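Local coordinates for uncharacterized protein (Bacteroides eggerthii, PDB 4FTD) that is of unknown function but, as a six-bladed beta-propeller carrying an immunoglobulin-like domain, may take part in carbohydrate metabolism, at residues N266-P275 and I287-M298; V302-W313 and L322-K330. All coordinates share one frame; numbering follows the deposited sequence.

Interaction 1: N266-P275 and I287-M298; sequences NAATEFLKVP and IKVLPSKSDATM
Asn266 lays its amide beside the selenomethionine Met298, with ND2 3.8 Å from SE. That same ND2 is hydrogen-bonded to Asp247. Ala268 turns its methyl into the loop after the second strand, where CB is 3.6 Å from Thr297 N. The carbonyl of Thr269 accepts Ser292 N, which sits above the carbonyl plane. Glu270 packs its CB against Val289 CG1, while its carboxylate turns to His245 and Gly242. A water joins Glu270 O to Ser292 OG and lies over one face of the Phe271 ring. From Glu270 on, the two segments pair as an antiparallel hairpin, the third and fourth strands of a four-stranded propeller blade. Phe271 N gives to Leu290 O at 2.9 Å, and Leu290 N returns a nearly straight bond to Phe271 O. The ring reaches Ser292 OG with CE1 at 3.7 Å. An alanine at Phe271 would keep the backbone pair but would probably open a gap beside Ser292 and Leu327. On the sheet face opposite Phe271 and Leu290, Leu272 CD2 runs alongside Val289 CG2. Lys273 CB meets Leu290 CD1 at 3.8 Å, and CG anti to the backbone N (chi1 -180°) brings CD there too. NZ goes on to Glu325.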
# COMPACT_ATOMS: atom_id res chain seq x y z
N ASN A 266 23.15 11.56 10.33
CA ASN A 266 22.57 12.84 9.97
C ASN A 266 23.25 13.39 8.70
O ASN A 266 22.55 13.88 7.81
CB ASN A 266 22.67 13.83 11.11
CG ASN A 266 22.05 15.15 10.76
OD1 ASN A 266 22.72 16.02 10.24
ND2 ASN A 266 20.78 15.29 11.01
N ALA A 267 24.56 13.21 8.58
CA ALA A 267 25.33 13.72 7.43
C ALA A 267 25.13 12.88 6.14
O ALA A 267 25.61 13.24 5.10
CB ALA A 267 26.83 13.86 7.79
N ALA A 268 24.44 11.75 6.24
CA ALA A 268 24.18 10.85 5.09
C ALA A 268 25.49 10.30 4.50
O ALA A 268 25.68 10.29 3.28
CB ALA A 268 23.33 11.56 4.01
N THR A 269 26.42 9.92 5.37
CA THR A 269 27.65 9.23 4.96
C THR A 269 27.49 7.72 5.05
O THR A 269 28.18 6.98 4.35
CB THR A 269 28.89 9.63 5.77
OG1 THR A 269 28.70 9.24 7.13
CG2 THR A 269 29.20 11.16 5.65
N GLU A 270 26.61 7.24 5.92
CA GLU A 270 26.47 5.80 6.11
C GLU A 270 25.16 5.43 6.73
O GLU A 270 24.40 6.29 7.14
CB GLU A 270 27.64 5.29 7.01
CG GLU A 270 27.97 6.09 8.31
CD GLU A 270 27.12 5.74 9.54
OE1 GLU A 270 26.21 4.90 9.43
OE2 GLU A 270 27.36 6.30 10.65
N PHE A 271 24.95 4.12 6.82
CA PHE A 271 23.94 3.49 7.64
C PHE A 271 24.63 2.54 8.59
O PHE A 271 25.58 1.88 8.22
CB PHE A 271 23.00 2.64 6.79
CG PHE A 271 21.96 3.42 6.05
CD1 PHE A 271 22.17 3.79 4.75
CD2 PHE A 271 20.77 3.75 6.65
CE1 PHE A 271 21.22 4.50 4.07
CE2 PHE A 271 19.81 4.46 5.97
CZ PHE A 271 20.03 4.83 4.68
N LEU A 272 24.15 2.49 9.82
CA LEU A 272 24.44 1.41 10.76
C LEU A 272 23.37 0.37 10.50
O LEU A 272 22.21 0.68 10.55
CB LEU A 272 24.32 1.89 12.22
CG LEU A 272 25.32 3.01 12.58
CD1 LEU A 272 25.22 3.34 14.07
CD2 LEU A 272 26.76 2.66 12.17
N LYS A 273 23.79 -0.84 10.13
CA LYS A 273 22.90 -2.00 9.98
C LYS A 273 23.00 -2.81 11.28
O LYS A 273 23.98 -3.49 11.52
CB LYS A 273 23.33 -2.87 8.77
CG LYS A 273 22.42 -4.07 8.61
CD LYS A 273 22.57 -4.79 7.28
CE LYS A 273 23.78 -5.69 7.27
NZ LYS A 273 23.54 -6.80 6.32
N VAL A 274 21.96 -2.78 12.08
CA VAL A 274 21.95 -3.37 13.44
C VAL A 274 21.15 -4.69 13.44
O VAL A 274 19.96 -4.66 13.23
CB VAL A 274 21.34 -2.39 14.43
CG1 VAL A 274 21.33 -2.97 15.85
CG2 VAL A 274 22.13 -1.08 14.41
N PRO A 275 21.82 -5.84 13.62
CA PRO A 275 21.03 -7.09 13.57
C PRO A 275 20.22 -7.34 14.83
O PRO A 275 20.66 -7.00 15.93
CB PRO A 275 22.08 -8.20 13.42
CG PRO A 275 23.36 -7.48 13.09
CD PRO A 275 23.26 -6.13 13.75
N ILE A 287 27.17 -5.32 14.06
CA ILE A 287 26.72 -4.07 13.48
C ILE A 287 27.67 -3.78 12.33
O ILE A 287 28.86 -3.88 12.51
CB ILE A 287 26.76 -2.89 14.46
CG1 ILE A 287 25.71 -3.12 15.57
CG2 ILE A 287 26.54 -1.57 13.70
CD1 ILE A 287 25.80 -2.19 16.74
N LYS A 288 27.11 -3.49 11.17
CA LYS A 288 27.87 -3.15 9.98
C LYS A 288 27.65 -1.68 9.63
O LYS A 288 26.55 -1.13 9.81
CB LYS A 288 27.45 -3.99 8.78
CG LYS A 288 27.53 -5.50 8.90
CD LYS A 288 28.92 -6.05 9.17
CE LYS A 288 28.88 -7.58 9.15
NZ LYS A 288 29.86 -8.16 10.11
N VAL A 289 28.68 -1.04 9.11
CA VAL A 289 28.63 0.35 8.65
C VAL A 289 28.57 0.26 7.13
O VAL A 289 29.49 -0.28 6.52
CB VAL A 289 29.86 1.14 9.12
CG1 VAL A 289 29.90 2.52 8.47
CG2 VAL A 289 29.87 1.22 10.67
N LEU A 290 27.49 0.73 6.51
CA LEU A 290 27.29 0.61 5.07
C LEU A 290 27.38 1.96 4.41
O LEU A 290 26.89 2.91 4.97
CB LEU A 290 25.91 0.01 4.78
CG LEU A 290 25.60 -1.32 5.48
CD1 LEU A 290 24.14 -1.69 5.25
CD2 LEU A 290 26.57 -2.42 5.04
N PRO A 291 27.91 2.04 3.19
CA PRO A 291 28.03 3.34 2.54
C PRO A 291 26.67 3.92 2.11
O PRO A 291 25.79 3.20 1.65
CB PRO A 291 28.91 3.02 1.32
CG PRO A 291 28.48 1.63 0.96
CD PRO A 291 28.35 0.94 2.30
N SER A 292 26.47 5.21 2.36
CA SER A 292 25.26 5.93 1.90
C SER A 292 25.75 7.05 0.99
O SER A 292 26.86 6.97 0.47
CB SER A 292 24.50 6.49 3.08
OG SER A 292 23.34 7.15 2.64
N LYS A 293 24.95 8.09 0.76
CA LYS A 293 25.47 9.22 -0.08
C LYS A 293 24.70 10.44 0.35
O LYS A 293 23.56 10.30 0.81
CB LYS A 293 25.31 8.92 -1.55
CG LYS A 293 23.88 8.87 -2.07
CD LYS A 293 23.68 7.79 -3.13
CE LYS A 293 23.85 8.23 -4.53
NZ LYS A 293 23.52 7.05 -5.42
N SER A 294 25.32 11.61 0.22
CA SER A 294 24.74 12.86 0.76
C SER A 294 23.33 13.12 0.23
O SER A 294 22.51 13.62 0.97
CB SER A 294 25.64 14.07 0.50
OG SER A 294 25.65 14.29 -0.86
N ASP A 295 23.03 12.70 -1.00
CA ASP A 295 21.70 12.87 -1.59
C ASP A 295 20.58 12.10 -0.88
O ASP A 295 19.43 12.39 -1.12
CB ASP A 295 21.66 12.49 -3.06
CG ASP A 295 22.18 13.61 -3.99
OD1 ASP A 295 22.11 14.81 -3.65
OD2 ASP A 295 22.64 13.27 -5.08
N ALA A 296 20.93 11.09 -0.08
CA ALA A 296 19.93 10.39 0.75
C ALA A 296 19.35 11.35 1.77
O ALA A 296 18.16 11.28 2.07
CB ALA A 296 20.55 9.19 1.47
N THR A 297 20.21 12.21 2.31
CA THR A 297 19.91 13.13 3.43
C THR A 297 19.59 12.36 4.71
O THR A 297 19.68 11.12 4.80
CB THR A 297 18.76 14.15 3.12
OG1 THR A 297 17.49 13.50 3.24
CG2 THR A 297 18.91 14.79 1.71
N MSE A 298 19.21 13.10 5.74
CA MSE A 298 18.73 12.50 6.99
C MSE A 298 17.36 11.83 6.88
O MSE A 298 17.00 11.07 7.81
CB MSE A 298 18.66 13.55 8.07
CG MSE A 298 17.67 14.69 7.71
SE MSE A 298 17.42 15.79 9.25
CE MSE A 298 16.23 14.69 10.25
O HOH W 1 22.72 7.69 5.26

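Interaction 2: V302-W313 and L322-K330; sequences VYRVGDTDQYLW and LVDESLGEK
Trp313 and Leu327 meet ring face to methyl. Leu327 CD2 stands 4.0 Å from the centroid of the six-membered ring and only 4° off its normal, a CH-pi contact. The other methyl of Leu327, CD1, touches Val302 CG2 at 3.7 Å. At the edge of the indole lie Val323 CG1 and Glu329 OE2, the latter 3.8 Å from CZ3. The Glu329 carboxylate is almost perpendicular to the ring, and OE2 also pairs with Lys293. Trp313 has CG anti to the backbone N (chi1 173°), which turns the ring toward Leu327, and NE1 bonds Thr300.

The contact belongs to one antiparallel blade of the six-bladed propeller. Strands 311-315 and 318-323 are its central hairpin. Tyr311 and Val323 are a hydrogen-bonded pair, joined by Tyr311 N to Val323 O and by Val323 N to Tyr311 O.

The Tyr311 ring has Arg304 CG over one face and Val323 O at its edge. Glu325 CB approaches obliquely, 3.5 Å from CE1. The two side chains run side by side, and a water links Tyr311 OH to Glu325 OE1. OE2 of Glu325 pairs with Lys273. On the other side of the sheet, Leu322 CD1 meets Gln310 CB and Leu312 CD2. The amide end of Gln310 rests on the methyls of Leu322.

The type I turn from Asp324 to Leu327 carries Glu325 and Leu327 to these places. Asp324 holds it as an Asx turn. Its OD2 forms a salt bridge with Lys330 NZ. Its OD1 accepts two backbone donors from opposite faces of the carboxylate plane: Ser326 N at 2.9 Å and Gly328 N at 2.8 Å.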
# COMPACT_ATOMS: atom_id res chain seq x y z
N VAL A 302 15.40 2.25 4.27
CA VAL A 302 15.82 0.98 3.67
C VAL A 302 14.86 -0.12 4.18
O VAL A 302 14.91 -0.49 5.37
CB VAL A 302 17.30 0.62 4.02
CG1 VAL A 302 17.68 -0.73 3.39
CG2 VAL A 302 18.30 1.68 3.51
N TYR A 303 14.01 -0.65 3.31
CA TYR A 303 13.00 -1.64 3.69
C TYR A 303 13.04 -2.89 2.81
O TYR A 303 13.09 -2.83 1.56
CB TYR A 303 11.57 -1.06 3.69
CG TYR A 303 11.27 -0.15 4.87
CD1 TYR A 303 11.23 -0.65 6.16
CD2 TYR A 303 10.98 1.17 4.70
CE1 TYR A 303 11.01 0.16 7.25
CE2 TYR A 303 10.76 1.99 5.76
CZ TYR A 303 10.75 1.50 7.05
OH TYR A 303 10.51 2.35 8.09
N ARG A 304 13.06 -4.03 3.49
CA ARG A 304 13.11 -5.35 2.88
C ARG A 304 11.93 -5.62 1.96
O ARG A 304 10.83 -5.28 2.28
CB ARG A 304 13.15 -6.42 3.98
CG ARG A 304 13.52 -7.81 3.51
CD ARG A 304 13.79 -8.71 4.69
NE ARG A 304 14.02 -10.08 4.24
CZ ARG A 304 14.06 -11.16 5.03
NH1 ARG A 304 13.87 -11.07 6.34
NH2 ARG A 304 14.28 -12.35 4.48
N VAL A 305 12.21 -6.19 0.81
CA VAL A 305 11.17 -6.60 -0.14
C VAL A 305 10.71 -7.99 0.26
O VAL A 305 11.46 -8.95 0.13
CB VAL A 305 11.74 -6.64 -1.56
CG1 VAL A 305 10.73 -7.21 -2.56
CG2 VAL A 305 12.13 -5.23 -1.93
N GLY A 306 9.49 -8.10 0.79
CA GLY A 306 8.93 -9.40 1.16
C GLY A 306 9.80 -10.17 2.14
O GLY A 306 10.34 -9.58 3.08
N ASP A 307 9.99 -11.47 1.89
CA ASP A 307 10.88 -12.27 2.71
C ASP A 307 12.12 -12.60 1.87
O ASP A 307 12.71 -13.64 2.06
CB ASP A 307 10.16 -13.53 3.24
N THR A 308 12.50 -11.71 0.95
CA THR A 308 13.68 -11.91 0.08
C THR A 308 14.93 -11.28 0.68
O THR A 308 14.87 -10.55 1.68
CB THR A 308 13.45 -11.31 -1.34
OG1 THR A 308 13.51 -9.87 -1.28
CG2 THR A 308 12.08 -11.77 -1.91
N ASP A 309 16.07 -11.48 0.03
CA ASP A 309 17.35 -10.88 0.51
C ASP A 309 17.65 -9.47 -0.10
O ASP A 309 18.77 -8.97 -0.01
CB ASP A 309 18.53 -11.88 0.33
CG ASP A 309 18.68 -12.40 -1.14
OD1 ASP A 309 17.93 -12.00 -2.07
OD2 ASP A 309 19.57 -13.25 -1.38
N GLN A 310 16.64 -8.85 -0.72
CA GLN A 310 16.77 -7.50 -1.31
C GLN A 310 15.90 -6.48 -0.61
O GLN A 310 14.92 -6.81 0.05
CB GLN A 310 16.41 -7.52 -2.77
CG GLN A 310 17.28 -8.45 -3.60
CD GLN A 310 16.86 -8.43 -5.04
OE1 GLN A 310 15.65 -8.50 -5.35
NE2 GLN A 310 17.84 -8.33 -5.96
N TYR A 311 16.28 -5.22 -0.76
CA TYR A 311 15.68 -4.08 -0.04
C TYR A 311 15.47 -2.93 -1.00
O TYR A 311 16.12 -2.88 -2.07
CB TYR A 311 16.62 -3.60 1.09
CG TYR A 311 16.89 -4.65 2.15
CD1 TYR A 311 17.70 -5.77 1.88
CD2 TYR A 311 16.32 -4.54 3.42
CE1 TYR A 311 17.90 -6.75 2.85
CE2 TYR A 311 16.54 -5.50 4.39
CZ TYR A 311 17.32 -6.60 4.10
OH TYR A 311 17.50 -7.56 5.06
N LEU A 312 14.60 -1.99 -0.61
CA LEU A 312 14.41 -0.78 -1.38
C LEU A 312 14.96 0.35 -0.52
O LEU A 312 14.64 0.47 0.64
CB LEU A 312 12.96 -0.56 -1.75
CG LEU A 312 12.27 -1.51 -2.71
CD1 LEU A 312 10.86 -0.96 -2.94
CD2 LEU A 312 13.05 -1.62 -4.03
N TRP A 313 15.83 1.15 -1.10
CA TRP A 313 16.40 2.32 -0.46
C TRP A 313 15.92 3.55 -1.21
O TRP A 313 15.94 3.58 -2.43
CB TRP A 313 17.91 2.24 -0.54
CG TRP A 313 18.69 3.44 -0.09
CD1 TRP A 313 18.36 4.29 0.94
CD2 TRP A 313 19.96 3.86 -0.56
NE1 TRP A 313 19.32 5.24 1.10
CE2 TRP A 313 20.34 4.99 0.21
CE3 TRP A 313 20.81 3.42 -1.58
CZ2 TRP A 313 21.52 5.69 -0.01
CZ3 TRP A 313 22.02 4.11 -1.80
CH2 TRP A 313 22.36 5.23 -1.01
N LEU A 322 16.54 -0.58 -5.80
CA LEU A 322 16.68 -1.94 -5.33
C LEU A 322 18.17 -2.13 -4.97
O LEU A 322 19.04 -1.84 -5.79
CB LEU A 322 16.26 -2.93 -6.43
CG LEU A 322 16.30 -4.43 -6.11
CD1 LEU A 322 15.26 -4.71 -5.04
CD2 LEU A 322 16.03 -5.29 -7.35
N VAL A 323 18.43 -2.61 -3.75
CA VAL A 323 19.79 -2.87 -3.24
C VAL A 323 19.89 -4.21 -2.53
O VAL A 323 18.89 -4.78 -2.13
CB VAL A 323 20.21 -1.74 -2.27
CG1 VAL A 323 20.14 -0.37 -2.96
CG2 VAL A 323 19.33 -1.74 -1.03
N ASP A 324 21.11 -4.73 -2.38
CA ASP A 324 21.34 -5.96 -1.58
C ASP A 324 21.41 -5.60 -0.10
O ASP A 324 21.25 -4.42 0.25
CB ASP A 324 22.60 -6.73 -2.09
CG ASP A 324 23.89 -5.93 -1.96
OD1 ASP A 324 24.03 -5.10 -1.01
OD2 ASP A 324 24.78 -6.14 -2.81
N GLU A 325 21.64 -6.56 0.80
CA GLU A 325 21.63 -6.23 2.25
C GLU A 325 22.86 -5.40 2.73
O GLU A 325 22.90 -5.00 3.88
CB GLU A 325 21.36 -7.44 3.15
CG GLU A 325 22.50 -8.43 3.38
CD GLU A 325 22.24 -9.33 4.57
OE1 GLU A 325 21.09 -9.76 4.76
OE2 GLU A 325 23.17 -9.63 5.34
N SER A 326 23.82 -5.15 1.84
CA SER A 326 24.96 -4.25 2.10
C SER A 326 24.80 -2.91 1.42
O SER A 326 25.75 -2.14 1.32
CB SER A 326 26.25 -4.90 1.57
OG SER A 326 26.49 -6.04 2.37
N LEU A 327 23.58 -2.64 0.93
CA LEU A 327 23.25 -1.43 0.20
C LEU A 327 23.96 -1.31 -1.16
O LEU A 327 24.06 -0.22 -1.71
CB LEU A 327 23.53 -0.19 1.08
CG LEU A 327 22.33 0.71 1.26
CD1 LEU A 327 21.36 -0.00 2.20
CD2 LEU A 327 22.78 2.04 1.82
N GLY A 328 24.44 -2.42 -1.71
CA GLY A 328 24.99 -2.42 -3.07
C GLY A 328 23.83 -2.22 -4.04
O GLY A 328 22.84 -2.94 -3.96
N GLU A 329 23.97 -1.26 -4.97
CA GLU A 329 22.89 -0.84 -5.86
C GLU A 329 22.66 -1.85 -6.98
O GLU A 329 23.55 -2.15 -7.71
CB GLU A 329 23.13 0.59 -6.40
CG GLU A 329 23.09 1.65 -5.26
CD GLU A 329 23.10 3.11 -5.72
OE1 GLU A 329 22.37 3.46 -6.68
OE2 GLU A 329 23.83 3.93 -5.11
N LYS A 330 21.45 -2.39 -7.06
CA LYS A 330 21.06 -3.38 -8.09
C LYS A 330 20.29 -2.68 -9.19
O LYS A 330 20.50 -2.98 -10.34
CB LYS A 330 20.22 -4.53 -7.50
CG LYS A 330 20.96 -5.85 -7.24
CD LYS A 330 22.20 -5.71 -6.35
CE LYS A 330 23.02 -7.00 -6.31
NZ LYS A 330 24.46 -6.75 -6.02
O HOH W 2 21.37 -9.15 -0.38
O HOH W 3 18.41 -9.82 4.03

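How the interactions relate
From the N terminus, past the immunoglobulin-like domain and earlier blades, the chain reaches strands 270-277 and 281-291. Interaction 1 closes this hairpin, the third and fourth strands of one propeller blade. The loop after it leads into strand 300-304, the first of the next blade. Interaction 2 then closes the hairpin of strands 311-315 and 318-323 and brings in the turn before strand 329-332. The two contacts follow in series and neither encloses the other. They tie neighbouring blades together. Lys273 NZ forms a salt bridge with Glu325 OE2 at 3.0 Å. Lys293 pairs with Glu329. Between these charges, Leu327 CD2 packs 3.5 Å from Phe271 CD1, and the Phe271 and Trp313 rings meet nearly at right angles.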